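Local atomic coordinates of 1,4-dihydroxy-2-naphthoyl-CoA hydrolase (Synechocystis sp., PDB entry 4K00), a protein that hydrolyses the thioester of 1,4-dihydroxy-2-naphthoyl-CoA to release 1,4-dihydroxy-2-naphthoate and CoA, a step in the biosynthesis of phylloquinone (vitamin K1). Residues R11-A16 with L30-E35; H34-S39 with C94-S99; E44-Q49 with Q132-D137; G55-P60 with K123-P128; L82-T85 with R91-C94. All coordinates share one frame; numbering follows the deposited sequence. Where two conformers were deposited one is given.

Contact 1 (R11-A16 with L30-E35); sequences RQVYLA and LQMCHE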
# COMPACT_ATOMS: atom_id res chain seq x y z
N ARG A 11 3.16 14.59 9.33
CA ARG A 11 2.44 13.40 8.85
C ARG A 11 1.57 12.82 9.96
O ARG A 11 2.08 12.39 11.00
CB ARG A 11 3.42 12.35 8.33
CG ARG A 11 2.79 11.05 7.87
CD ARG A 11 1.85 11.22 6.69
NE ARG A 11 1.94 10.06 5.81
CZ ARG A 11 1.40 8.87 6.06
NH1 ARG A 11 0.67 8.67 7.16
NH2 ARG A 11 1.57 7.87 5.20
N GLN A 12 0.27 12.82 9.72
CA GLN A 12 -0.69 12.08 10.53
C GLN A 12 -0.65 10.58 10.22
O GLN A 12 -0.58 10.18 9.06
CB GLN A 12 -2.10 12.63 10.26
CG GLN A 12 -3.20 11.89 10.98
CD GLN A 12 -3.33 12.34 12.42
OE1 GLN A 12 -3.27 11.52 13.34
NE2 GLN A 12 -3.49 13.64 12.62
N VAL A 13 -0.72 9.76 11.27
CA VAL A 13 -0.82 8.32 11.09
C VAL A 13 -2.27 7.96 10.83
O VAL A 13 -3.16 8.29 11.61
CB VAL A 13 -0.29 7.54 12.31
CG1 VAL A 13 -0.49 6.04 12.09
CG2 VAL A 13 1.19 7.83 12.56
N TYR A 14 -2.52 7.30 9.70
CA TYR A 14 -3.88 6.90 9.34
C TYR A 14 -4.05 5.43 9.64
O TYR A 14 -3.08 4.73 9.85
CB TYR A 14 -4.16 7.16 7.86
CG TYR A 14 -4.01 8.61 7.50
CD1 TYR A 14 -4.90 9.55 7.97
CD2 TYR A 14 -2.95 9.04 6.72
CE1 TYR A 14 -4.77 10.89 7.65
CE2 TYR A 14 -2.80 10.37 6.39
CZ TYR A 14 -3.71 11.29 6.87
OH TYR A 14 -3.57 12.62 6.55
N LEU A 15 -5.30 4.96 9.65
CA LEU A 15 -5.56 3.57 9.99
C LEU A 15 -4.74 2.65 9.08
O LEU A 15 -4.14 1.67 9.55
CB LEU A 15 -7.06 3.26 9.88
CG LEU A 15 -7.44 1.81 10.18
CD1 LEU A 15 -7.04 1.38 11.58
CD2 LEU A 15 -8.94 1.63 9.96
N ALA A 16 -4.69 2.98 7.80
CA ALA A 16 -3.99 2.14 6.81
C ALA A 16 -2.50 1.99 7.11
O ALA A 16 -1.88 1.02 6.67
CB ALA A 16 -4.18 2.70 5.41
N LEU A 30 8.98 3.99 6.12
CA LEU A 30 9.78 4.26 4.92
C LEU A 30 8.98 5.01 3.88
O LEU A 30 9.53 5.88 3.19
CB LEU A 30 10.32 2.97 4.30
CG LEU A 30 11.74 2.57 4.68
CD1 LEU A 30 12.12 1.27 3.98
CD2 LEU A 30 12.75 3.68 4.39
N GLN A 31 7.69 4.67 3.74
CA GLN A 31 6.79 5.42 2.85
C GLN A 31 6.74 6.89 3.28
O GLN A 31 6.80 7.79 2.43
CB GLN A 31 5.39 4.77 2.85
CG GLN A 31 4.31 5.50 2.06
CD GLN A 31 4.76 5.88 0.68
OE1 GLN A 31 5.52 5.14 0.03
NE2 GLN A 31 4.30 7.04 0.20
N MET A 32 6.66 7.14 4.58
CA MET A 32 6.57 8.51 5.09
C MET A 32 7.85 9.28 4.78
O MET A 32 7.82 10.49 4.52
CB MET A 32 6.33 8.52 6.59
CG MET A 32 4.98 7.96 7.03
SD MET A 32 4.92 7.76 8.82
CE MET A 32 3.42 6.80 8.98
N CYS A 33 8.97 8.58 4.80
CA CYS A 33 10.26 9.17 4.39
C CYS A 33 10.24 9.62 2.93
O CYS A 33 10.61 10.74 2.62
CB CYS A 33 11.40 8.18 4.62
SG CYS A 33 11.79 7.93 6.36
N HIS A 34 9.78 8.75 2.04
CA HIS A 34 9.71 9.11 0.63
C HIS A 34 8.76 10.29 0.42
O HIS A 34 9.03 11.17 -0.38
CB HIS A 34 9.33 7.89 -0.23
CG HIS A 34 9.70 8.04 -1.68
ND1 HIS A 34 8.97 8.80 -2.56
CD2 HIS A 34 10.75 7.55 -2.39
CE1 HIS A 34 9.54 8.76 -3.75
NE2 HIS A 34 10.62 8.01 -3.68
N GLU A 35 7.65 10.31 1.16
CA GLU A 35 6.72 11.45 1.12
C GLU A 35 7.40 12.76 1.53
O GLU A 35 7.16 13.80 0.92
CB GLU A 35 5.52 11.20 2.02
CG GLU A 35 4.63 10.05 1.56
CD GLU A 35 3.55 9.70 2.57
OE1 GLU A 35 3.28 10.51 3.49
OE2 GLU A 35 2.97 8.60 2.46
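R11 and E35 meet in a buried salt bridge that ties the end of the first strand of the hotdog fold, 6-12, to the long helix 26-43. The guanidinium presents its NE side to the carboxylate, one nitrogen to each oxygen, and the two planes are only 13° apart. R11 NE donates to E35 OE1 at 2.7 Å; E35 OE1 lies in the guanidinium plane and accepts through its syn lone pair, and the N-H...O angle of 174° makes this bond almost straight. The second arm, R11 NH2 to E35 OE2, is longer at 3.2 Å and reaches the syn side of its oxygen somewhat out of the carboxylate plane.

R11 starts with CG anti to the backbone N (chi1 176°) and then bends at chi2 and chi3, which carries the guanidinium across the M32 side chain at about a right angle. M32 covers one face: its CG stands 3.7 Å above the guanidinium plane, toward the rim, and its CE lies 3.8 Å from R11 NH1. The same methyl meets V13 CG2 at 4.3 Å.

Both charged groups have further partners. R11 NH1 also forms a salt bridge with D17, and E35 OE1 accepts from Y9 OH. A leucine in place of R11 would probably leave the buried carboxylate of E35 without its countercharge and D17 without this partner. Rotation of the guanidinium is further restrained by R11 NH1 to Q12 O at 2.7 Å, while Q31 NE2 approaches the anti lone pair of E35 OE2 at 3.1 Å.

Contact 2 (H34-S39 with C94-S99); sequences HEAYES and CDYEIS
Y96 reaches from strand 91-100 to Y37 on helix 26-43, part of the hotdog packing in which a curved antiparallel sheet wraps round a long central helix. The short axes of 34-39 and 94-99 approach to 9.8 Å at 118°, the helix running steeply across the strand. The contact is carried by A36, Y37, C94 and Y96.

The CB of Y96 leaves the strand toward the helix, and CG stands anti to the carbonyl carbon, which directs the ring into the interface. Along the ring, CE2 meets the methyl of A36 at 4.4 Å; that methyl lies at the ring's edge, near its plane. At the tip, Y96 OH reaches Y37 CB at 3.6 Å, an approach to the root of the second tyrosine. The hydroxyl's polar partner lies within the sheet, where it is hydrogen-bonded to T112 OG1 of strand 106-118. Thus the ring packs on the helix while its buried oxygen is satisfied by a neighbouring strand.

Y37 starts toward the sheet, but with CG anti to the backbone N (chi1 161°) its outer ring leads away from 94-99. Its CD2 lies over the centre of the H34 ring, 3.8 Å above the plane. On the strand side, C94 makes an oblique sulfur-aromatic contact, its SG 4.8 Å from the Y37 ring centroid and 44° off the normal; the nearest ring atom is Y37 CD1, 4.0 Å from C94 SG.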
# COMPACT_ATOMS: atom_id res chain seq x y z
N HIS A 34 9.78 8.75 2.04
CA HIS A 34 9.71 9.11 0.63
C HIS A 34 8.76 10.29 0.42
O HIS A 34 9.03 11.17 -0.38
CB HIS A 34 9.33 7.89 -0.23
CG HIS A 34 9.70 8.04 -1.68
ND1 HIS A 34 8.97 8.80 -2.56
CD2 HIS A 34 10.75 7.55 -2.39
CE1 HIS A 34 9.54 8.76 -3.75
NE2 HIS A 34 10.62 8.01 -3.68
N GLU A 35 7.65 10.31 1.16
CA GLU A 35 6.72 11.45 1.12
C GLU A 35 7.40 12.76 1.53
O GLU A 35 7.16 13.80 0.92
CB GLU A 35 5.52 11.20 2.02
CG GLU A 35 4.63 10.05 1.56
CD GLU A 35 3.55 9.70 2.57
OE1 GLU A 35 3.28 10.51 3.49
OE2 GLU A 35 2.97 8.60 2.46
N ALA A 36 8.23 12.70 2.57
CA ALA A 36 8.97 13.89 3.01
C ALA A 36 9.86 14.39 1.90
O ALA A 36 9.93 15.58 1.61
CB ALA A 36 9.81 13.56 4.24
N TYR A 37 10.55 13.44 1.27
CA TYR A 37 11.37 13.71 0.10
C TYR A 37 10.51 14.38 -0.99
O TYR A 37 10.89 15.42 -1.53
CB TYR A 37 12.03 12.42 -0.37
CG TYR A 37 12.56 12.40 -1.79
CD1 TYR A 37 13.52 13.29 -2.22
CD2 TYR A 37 12.09 11.45 -2.70
CE1 TYR A 37 14.00 13.26 -3.53
CE2 TYR A 37 12.56 11.40 -4.00
CZ TYR A 37 13.52 12.31 -4.41
OH TYR A 37 13.98 12.26 -5.71
N GLU A 38 9.35 13.81 -1.28
CA GLU A 38 8.46 14.35 -2.29
C GLU A 38 7.93 15.72 -1.93
O GLU A 38 7.75 16.57 -2.80
CB GLU A 38 7.31 13.39 -2.60
CG GLU A 38 7.77 12.16 -3.38
CD GLU A 38 6.65 11.16 -3.56
OE1 GLU A 38 6.57 10.22 -2.74
OE2 GLU A 38 5.88 11.31 -4.53
N SER A 39 7.66 15.95 -0.64
CA SER A 39 7.15 17.24 -0.20
C SER A 39 8.25 18.29 -0.30
O SER A 39 8.00 19.44 -0.66
CB SER A 39 6.62 17.17 1.23
OG SER A 39 5.58 16.22 1.36
N CYS A 94 19.41 11.22 1.16
CA CYS A 94 18.46 11.77 2.12
C CYS A 94 18.60 11.07 3.47
O CYS A 94 18.65 9.84 3.54
CB CYS A 94 17.04 11.56 1.60
SG CYS A 94 16.65 12.43 0.07
N ASP A 95 18.65 11.87 4.54
CA ASP A 95 18.72 11.38 5.92
C ASP A 95 17.49 11.83 6.66
O ASP A 95 17.14 13.00 6.61
CB ASP A 95 19.92 11.99 6.64
CG ASP A 95 21.15 11.16 6.52
OD1 ASP A 95 21.26 10.15 7.24
OD2 ASP A 95 22.03 11.54 5.71
N TYR A 96 16.84 10.89 7.35
CA TYR A 96 15.54 11.17 7.95
C TYR A 96 15.58 10.83 9.42
O TYR A 96 16.17 9.82 9.81
CB TYR A 96 14.43 10.33 7.30
CG TYR A 96 14.38 10.30 5.79
CD1 TYR A 96 15.16 9.42 5.05
CD2 TYR A 96 13.50 11.13 5.11
CE1 TYR A 96 15.09 9.39 3.67
CE2 TYR A 96 13.41 11.09 3.72
CZ TYR A 96 14.20 10.22 3.01
OH TYR A 96 14.11 10.19 1.63
N GLU A 97 14.93 11.65 10.23
CA GLU A 97 14.52 11.24 11.57
C GLU A 97 13.02 11.39 11.71
O GLU A 97 12.47 12.42 11.31
CB GLU A 97 15.17 12.12 12.64
CG GLU A 97 16.68 12.07 12.68
CD GLU A 97 17.23 12.60 13.99
OE1 GLU A 97 16.70 13.61 14.49
OE2 GLU A 97 18.17 12.00 14.53
N ILE A 98 12.37 10.37 12.27
CA ILE A 98 10.92 10.40 12.49
C ILE A 98 10.65 10.47 13.99
O ILE A 98 11.14 9.63 14.76
CB ILE A 98 10.21 9.17 11.89
CG1 ILE A 98 10.58 9.00 10.42
CG2 ILE A 98 8.69 9.31 12.04
CD1 ILE A 98 10.04 7.74 9.79
N SER A 99 9.87 11.46 14.38
CA SER A 99 9.60 11.69 15.79
C SER A 99 8.12 11.98 16.01
O SER A 99 7.41 12.39 15.08
CB SER A 99 10.44 12.86 16.30
OG SER A 99 10.18 14.02 15.53

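Contact 3 (E44-Q49 with Q132-D137); sequences EHLSLQ and QTAICD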
# COMPACT_ATOMS: atom_id res chain seq x y z
N GLU A 44 10.44 22.89 -3.35
CA GLU A 44 11.47 23.46 -4.21
C GLU A 44 11.01 23.55 -5.67
O GLU A 44 11.82 23.80 -6.55
CB GLU A 44 12.74 22.65 -4.12
CG GLU A 44 13.42 22.69 -2.77
CD GLU A 44 13.98 24.06 -2.43
OE1 GLU A 44 14.34 24.81 -3.36
OE2 GLU A 44 14.03 24.39 -1.23
N HIS A 45 9.72 23.33 -5.93
CA HIS A 45 9.16 23.34 -7.29
C HIS A 45 9.88 22.40 -8.25
O HIS A 45 10.07 22.71 -9.42
CB HIS A 45 9.22 24.76 -7.87
CG HIS A 45 8.79 25.82 -6.91
ND1 HIS A 45 7.55 25.82 -6.31
CD2 HIS A 45 9.44 26.91 -6.44
CE1 HIS A 45 7.45 26.87 -5.52
NE2 HIS A 45 8.59 27.55 -5.58
N LEU A 46 10.27 21.24 -7.73
CA LEU A 46 10.77 20.15 -8.57
C LEU A 46 9.74 19.04 -8.65
O LEU A 46 8.83 18.98 -7.83
CB LEU A 46 12.06 19.59 -7.96
CG LEU A 46 13.12 20.66 -7.69
CD1 LEU A 46 14.30 20.10 -6.91
CD2 LEU A 46 13.60 21.28 -9.00
N SER A 47 9.87 18.17 -9.63
CA SER A 47 8.79 17.25 -9.99
C SER A 47 9.38 15.93 -10.46
O SER A 47 10.10 15.90 -11.46
CB SER A 47 7.92 17.85 -11.10
OG SER A 47 7.00 16.90 -11.60
N LEU A 48 9.07 14.86 -9.74
CA LEU A 48 9.37 13.51 -10.20
C LEU A 48 8.65 13.20 -11.48
O LEU A 48 9.21 12.58 -12.39
CB LEU A 48 8.96 12.49 -9.14
CG LEU A 48 9.94 12.31 -7.99
CD1 LEU A 48 9.39 11.29 -7.00
CD2 LEU A 48 11.30 11.90 -8.52
N GLN A 49 7.40 13.65 -11.57
CA GLN A 49 6.58 13.39 -12.73
C GLN A 49 7.18 13.97 -14.00
O GLN A 49 7.10 13.35 -15.06
CB GLN A 49 5.17 13.94 -12.54
CG GLN A 49 4.24 13.63 -13.70
CD GLN A 49 4.00 12.13 -13.88
OE1 GLN A 49 3.65 11.43 -12.94
NE2 GLN A 49 4.18 11.64 -15.10
N GLN A 132 20.36 19.86 -8.12
CA GLN A 132 21.60 20.25 -7.47
C GLN A 132 21.46 21.58 -6.74
O GLN A 132 21.90 21.74 -5.61
CB GLN A 132 22.68 20.40 -8.53
CG GLN A 132 23.95 19.68 -8.23
CD GLN A 132 24.83 19.65 -9.45
OE1 GLN A 132 25.18 18.58 -9.94
NE2 GLN A 132 25.16 20.82 -9.97
N THR A 133 20.86 22.55 -7.42
CA THR A 133 20.67 23.86 -6.85
C THR A 133 19.83 23.80 -5.57
O THR A 133 20.19 24.40 -4.55
CB THR A 133 20.02 24.80 -7.89
OG1 THR A 133 20.87 24.87 -9.05
CG2 THR A 133 19.80 26.18 -7.32
N ALA A 134 18.71 23.07 -5.61
CA ALA A 134 17.87 22.86 -4.43
C ALA A 134 18.62 22.21 -3.28
O ALA A 134 18.46 22.60 -2.11
CB ALA A 134 16.66 22.03 -4.79
N ILE A 135 19.44 21.20 -3.59
CA ILE A 135 20.19 20.50 -2.56
C ILE A 135 21.22 21.44 -1.91
O ILE A 135 21.41 21.40 -0.69
CB ILE A 135 20.89 19.23 -3.10
CG1 ILE A 135 19.85 18.18 -3.52
CG2 ILE A 135 21.78 18.63 -2.02
CD1 ILE A 135 20.43 17.05 -4.35
N CYS A 136 21.87 22.27 -2.72
CA CYS A 136 22.86 23.26 -2.23
C CYS A 136 22.20 24.26 -1.30
O CYS A 136 22.80 24.74 -0.34
CB CYS A 136 23.45 24.06 -3.39
SG CYS A 136 24.60 23.18 -4.45
N ASP A 137 20.97 24.62 -1.64
CA ASP A 137 20.15 25.46 -0.79
C ASP A 137 20.89 26.72 -0.32
O ASP A 137 20.94 27.00 0.88
CB ASP A 137 19.70 24.67 0.43
CG ASP A 137 18.62 25.37 1.20
OD1 ASP A 137 17.90 26.19 0.59
OD2 ASP A 137 18.51 25.11 2.41
O HOH W 1 16.31 22.90 -0.38
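A134 presses its methyl between E44 and L46, where the turn closing the long central helix of the hotdog fold meets the C-terminal helix 129-136. That turn is a Schellman motif: H45, at positive phi, is its C-prime residue, and the CB atoms of E44 and L46 on either side of it both point toward A134.

The tight part is apolar. L46 CD1 touches A134 CB at 3.7 Å, and E44 CG comes to 3.9 Å from the same A134 CB. E44 is bent at chi2 (-67°), which folds its chain alongside the methyl; E44 OE1 is also 3.9 Å from A134 CB. Behind this packing, W40 of helix 26-43 touches A134, while L46 also rests on P130 and W131.

The looser side is polar and lacks a direct hydrogen bond between the segments. A water probably links them instead, lying 2.9 Å from E44 OE2, weakly bonded. An alanine in place of E44 would probably uncover part of the A134 methyl and deprive this water of its carboxylate partner. D137 OD1 lies 4.6 Å from E44 OE2, a like-charge neighbour that may slightly raise the pKa of one of the two carboxylates. The same water lies 2.8 Å from A134 O.

Contact 4 (G55-P60 with K123-P128); sequences GDFALP and KKAPLP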
# COMPACT_ATOMS: atom_id res chain seq x y z
N GLY A 55 11.24 11.37 -19.97
CA GLY A 55 11.73 10.02 -20.28
C GLY A 55 13.18 9.97 -20.74
O GLY A 55 13.64 8.94 -21.23
N ASP A 56 13.91 11.07 -20.58
CA ASP A 56 15.33 11.10 -20.92
C ASP A 56 16.17 10.55 -19.77
O ASP A 56 17.25 10.00 -19.98
CB ASP A 56 15.81 12.53 -21.20
CG ASP A 56 15.34 13.08 -22.54
OD1 ASP A 56 14.78 12.32 -23.37
OD2 ASP A 56 15.54 14.30 -22.75
N PHE A 57 15.67 10.74 -18.54
CA PHE A 57 16.37 10.31 -17.35
C PHE A 57 15.45 9.57 -16.39
O PHE A 57 14.23 9.70 -16.44
CB PHE A 57 16.98 11.50 -16.61
CG PHE A 57 17.92 12.29 -17.45
CD1 PHE A 57 19.25 11.92 -17.56
CD2 PHE A 57 17.47 13.38 -18.18
CE1 PHE A 57 20.12 12.64 -18.36
CE2 PHE A 57 18.34 14.11 -18.98
CZ PHE A 57 19.66 13.73 -19.07
N ALA A 58 16.05 8.81 -15.50
CA ALA A 58 15.34 8.32 -14.35
C ALA A 58 16.08 8.73 -13.08
O ALA A 58 17.27 9.02 -13.11
CB ALA A 58 15.19 6.81 -14.43
N LEU A 59 15.35 8.77 -11.97
CA LEU A 59 15.95 9.02 -10.66
C LEU A 59 15.58 7.92 -9.69
O LEU A 59 14.89 8.16 -8.71
CB LEU A 59 15.48 10.33 -10.07
CG LEU A 59 16.06 11.61 -10.67
CD1 LEU A 59 15.19 12.80 -10.28
CD2 LEU A 59 17.49 11.81 -10.20
N PRO A 60 16.05 6.70 -9.97
CA PRO A 60 15.75 5.58 -9.09
C PRO A 60 16.41 5.74 -7.73
O PRO A 60 17.50 6.29 -7.60
CB PRO A 60 16.37 4.39 -9.81
CG PRO A 60 17.42 4.97 -10.69
CD PRO A 60 16.92 6.33 -11.09
N LYS A 123 22.76 4.47 -17.74
CA LYS A 123 24.10 4.87 -17.32
C LYS A 123 24.04 6.14 -16.47
O LYS A 123 23.23 7.02 -16.72
CB LYS A 123 24.99 5.12 -18.54
CG LYS A 123 25.60 3.86 -19.13
CD LYS A 123 26.99 4.11 -19.69
CE LYS A 123 27.89 2.89 -19.56
NZ LYS A 123 27.73 1.97 -20.72
N LYS A 124 24.92 6.22 -15.46
CA LYS A 124 24.92 7.34 -14.52
C LYS A 124 25.02 8.65 -15.28
O LYS A 124 25.78 8.76 -16.24
CB LYS A 124 26.09 7.23 -13.54
CG LYS A 124 25.95 6.11 -12.53
CD LYS A 124 27.32 5.68 -12.01
CE LYS A 124 27.31 4.22 -11.58
NZ LYS A 124 26.03 3.87 -10.90
N ALA A 125 24.25 9.64 -14.85
CA ALA A 125 24.31 10.98 -15.42
C ALA A 125 24.32 12.01 -14.30
O ALA A 125 23.86 11.73 -13.19
CB ALA A 125 23.12 11.21 -16.33
N PRO A 126 24.83 13.22 -14.60
CA PRO A 126 24.82 14.29 -13.60
C PRO A 126 23.40 14.63 -13.19
O PRO A 126 22.50 14.63 -14.03
CB PRO A 126 25.48 15.48 -14.33
CG PRO A 126 26.25 14.86 -15.44
CD PRO A 126 25.46 13.65 -15.85
N LEU A 127 23.19 14.90 -11.91
CA LEU A 127 21.91 15.37 -11.42
C LEU A 127 21.44 16.55 -12.26
O LEU A 127 22.25 17.36 -12.70
CB LEU A 127 22.03 15.78 -9.95
CG LEU A 127 22.42 14.68 -8.95
CD1 LEU A 127 22.56 15.28 -7.56
CD2 LEU A 127 21.38 13.57 -8.92
N PRO A 128 20.13 16.65 -12.50
CA PRO A 128 19.60 17.88 -13.10
C PRO A 128 20.03 19.11 -12.29
O PRO A 128 20.03 19.07 -11.06
CB PRO A 128 18.09 17.68 -13.02
CG PRO A 128 17.90 16.20 -12.99
CD PRO A 128 19.09 15.65 -12.26
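F57 overlaps the methyl of A125 with the rim of its ring, CE1 lying 3.9 Å from A125 CB and CD1 at 4.1 Å from the same carbon. The pair belongs to the end of the hotdog sheet: F57 opens strand 57-68, and A125 lies in the segment 123-128, whose first residues form the short strand 123-124. Both strands pair antiparallel with 106-118, so the two segments face each other across that intervening strand rather than bonding directly. The CA separations fit this arrangement, at 8.2 Å for F57 to A125 and 8.7 Å for L59 to L127, and no hydrogen bond joins the segments.

The methyl meets the ring at its edge, near the ring plane. F57 CG is anti to the carbonyl carbon and beside the backbone N (chi1 -58°), a setting that brings the CD1-CE1 side of the ring to A125. The approach is direct on both sides, since the CB atoms of F57 and A125 each point toward the opposite segment.

Farther along, the leucines make a looser contact through their branch ends. The CB of L127 points away from 55-60, yet its CD2 comes within 4.5 Å of L59 CD2. L59 likewise reaches the partner with its end, its CB direction running beside the other segment.

C116 of strand 106-118 supports both F57 and L59 from within the sheet, and its backbone is hydrogen-bonded to A125. L127 is held by a backbone bond to A89. Beyond it, P128 occupies the N-cap position of helix 129-136, and P128 CD lies 4.6 Å from L59 CD2.

Contact 5 (L82-T85 with R91-C94); sequences LTIT and RFCC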
# COMPACT_ATOMS: atom_id res chain seq x y z
N LEU A 82 14.18 15.88 7.43
CA LEU A 82 14.92 15.42 6.28
C LEU A 82 16.11 16.35 6.08
O LEU A 82 15.98 17.57 6.13
CB LEU A 82 14.02 15.41 5.04
CG LEU A 82 14.70 15.45 3.67
CD1 LEU A 82 15.39 14.12 3.39
CD2 LEU A 82 13.69 15.76 2.57
N THR A 83 17.28 15.75 5.86
CA THR A 83 18.43 16.44 5.30
C THR A 83 18.90 15.80 4.00
O THR A 83 18.98 14.57 3.91
CB THR A 83 19.59 16.43 6.30
OG1 THR A 83 19.18 17.10 7.50
CG2 THR A 83 20.80 17.13 5.73
N ILE A 84 19.17 16.63 2.98
CA ILE A 84 19.64 16.12 1.69
C ILE A 84 21.05 16.61 1.37
O ILE A 84 21.37 17.79 1.56
CB ILE A 84 18.74 16.54 0.50
CG1 ILE A 84 17.26 16.46 0.87
CG2 ILE A 84 19.03 15.69 -0.73
CD1 ILE A 84 16.70 17.78 1.37
N THR A 85 21.87 15.69 0.88
CA THR A 85 23.30 15.90 0.66
C THR A 85 23.61 15.36 -0.74
O THR A 85 23.05 14.35 -1.16
CB THR A 85 24.11 15.06 1.69
OG1 THR A 85 23.95 15.62 3.00
CG2 THR A 85 25.60 15.03 1.34
N ARG A 91 24.62 11.27 -7.67
CA ARG A 91 23.98 10.65 -6.52
C ARG A 91 23.72 11.67 -5.41
O ARG A 91 24.57 12.51 -5.10
CB ARG A 91 24.86 9.52 -5.96
CG ARG A 91 24.23 8.73 -4.83
CD ARG A 91 24.92 7.39 -4.57
NE ARG A 91 26.33 7.54 -4.23
CZ ARG A 91 26.78 7.61 -2.98
NH1 ARG A 91 25.93 7.55 -1.97
NH2 ARG A 91 28.08 7.75 -2.75
N PHE A 92 22.54 11.59 -4.80
CA PHE A 92 22.29 12.30 -3.56
C PHE A 92 21.73 11.39 -2.48
O PHE A 92 21.21 10.29 -2.76
CB PHE A 92 21.42 13.54 -3.77
CG PHE A 92 20.01 13.25 -4.24
CD1 PHE A 92 18.98 13.06 -3.33
CD2 PHE A 92 19.71 13.24 -5.59
CE1 PHE A 92 17.68 12.82 -3.75
CE2 PHE A 92 18.41 13.00 -6.03
CZ PHE A 92 17.39 12.81 -5.10
N CYS A 93 21.80 11.87 -1.24
CA CYS A 93 21.48 11.05 -0.08
C CYS A 93 20.57 11.81 0.88
O CYS A 93 20.93 12.89 1.35
CB CYS A 93 22.75 10.67 0.66
SG CYS A 93 23.96 9.80 -0.36
N CYS A 94 19.41 11.22 1.16
CA CYS A 94 18.46 11.77 2.12
C CYS A 94 18.60 11.07 3.47
O CYS A 94 18.65 9.84 3.54
CB CYS A 94 17.04 11.56 1.60
SG CYS A 94 16.65 12.43 0.07
O HOH W 2 21.87 13.86 3.86
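I84 CG2 and F92 CD1 touch at 3.7 Å in the apolar centre of this pairing, their side chains lying side by side and pointing the same way. F92 has CG between its backbone N and carbonyl carbon (chi1 65°), and this turns the ring alongside the isoleucine. On the same face of the sheet, L82 CD1 packs against C94 CB at 3.5 Å, and I84 CG2 comes to 4.1 Å from C94 SG.

Outward from this cluster the backbones form an antiparallel ladder. I84 and C94 are a non-hydrogen-bonded pair, flanked by a CA-H...O contact from C94 CA to T83 O at 3.4 Å. T85 and C93 are the hydrogen-bonded pair: C93 N donates to T85 O at 2.8 Å, and T85 N returns a bond to C93 O at 3.0 Å. At the polar edge, a water joins C93 O to the exposed T85 through OG1, 2.9 Å from that water.

The two strands, 77-86 and 91-100, form a beta hairpin in the hotdog sheet. W40 of helix 26-43 covers L82 and I84, I135 of helix 129-136 packs on I84 and F92, and H114 of strand 106-118 stacks with the F92 ring.

How the contacts relate
Contacts 1 and 2 are successive levels of helix 26-43: they share H34 and E35, their centres are 10 Å apart, and C33 SG of contact 1 packs on I98 CD1 of contact 2 at 3.9 Å. Contact 2 passes into contact 5 through C94, with D95 N 2.8 Å from T83 O in a probable hydrogen bond. I135 of contact 3 then bridges outward, its CD1 lying 3.7 Å from F92 CB of contact 5 and 4.2 Å from L127 CD1 of contact 4. Within the chain, V13 of contact 1 lies about 10 Å from the predicted active-site residue D19 (side chain to side chain), and L15 packs on D19 of the fourth subunit; contacts 2 to 5 lie away.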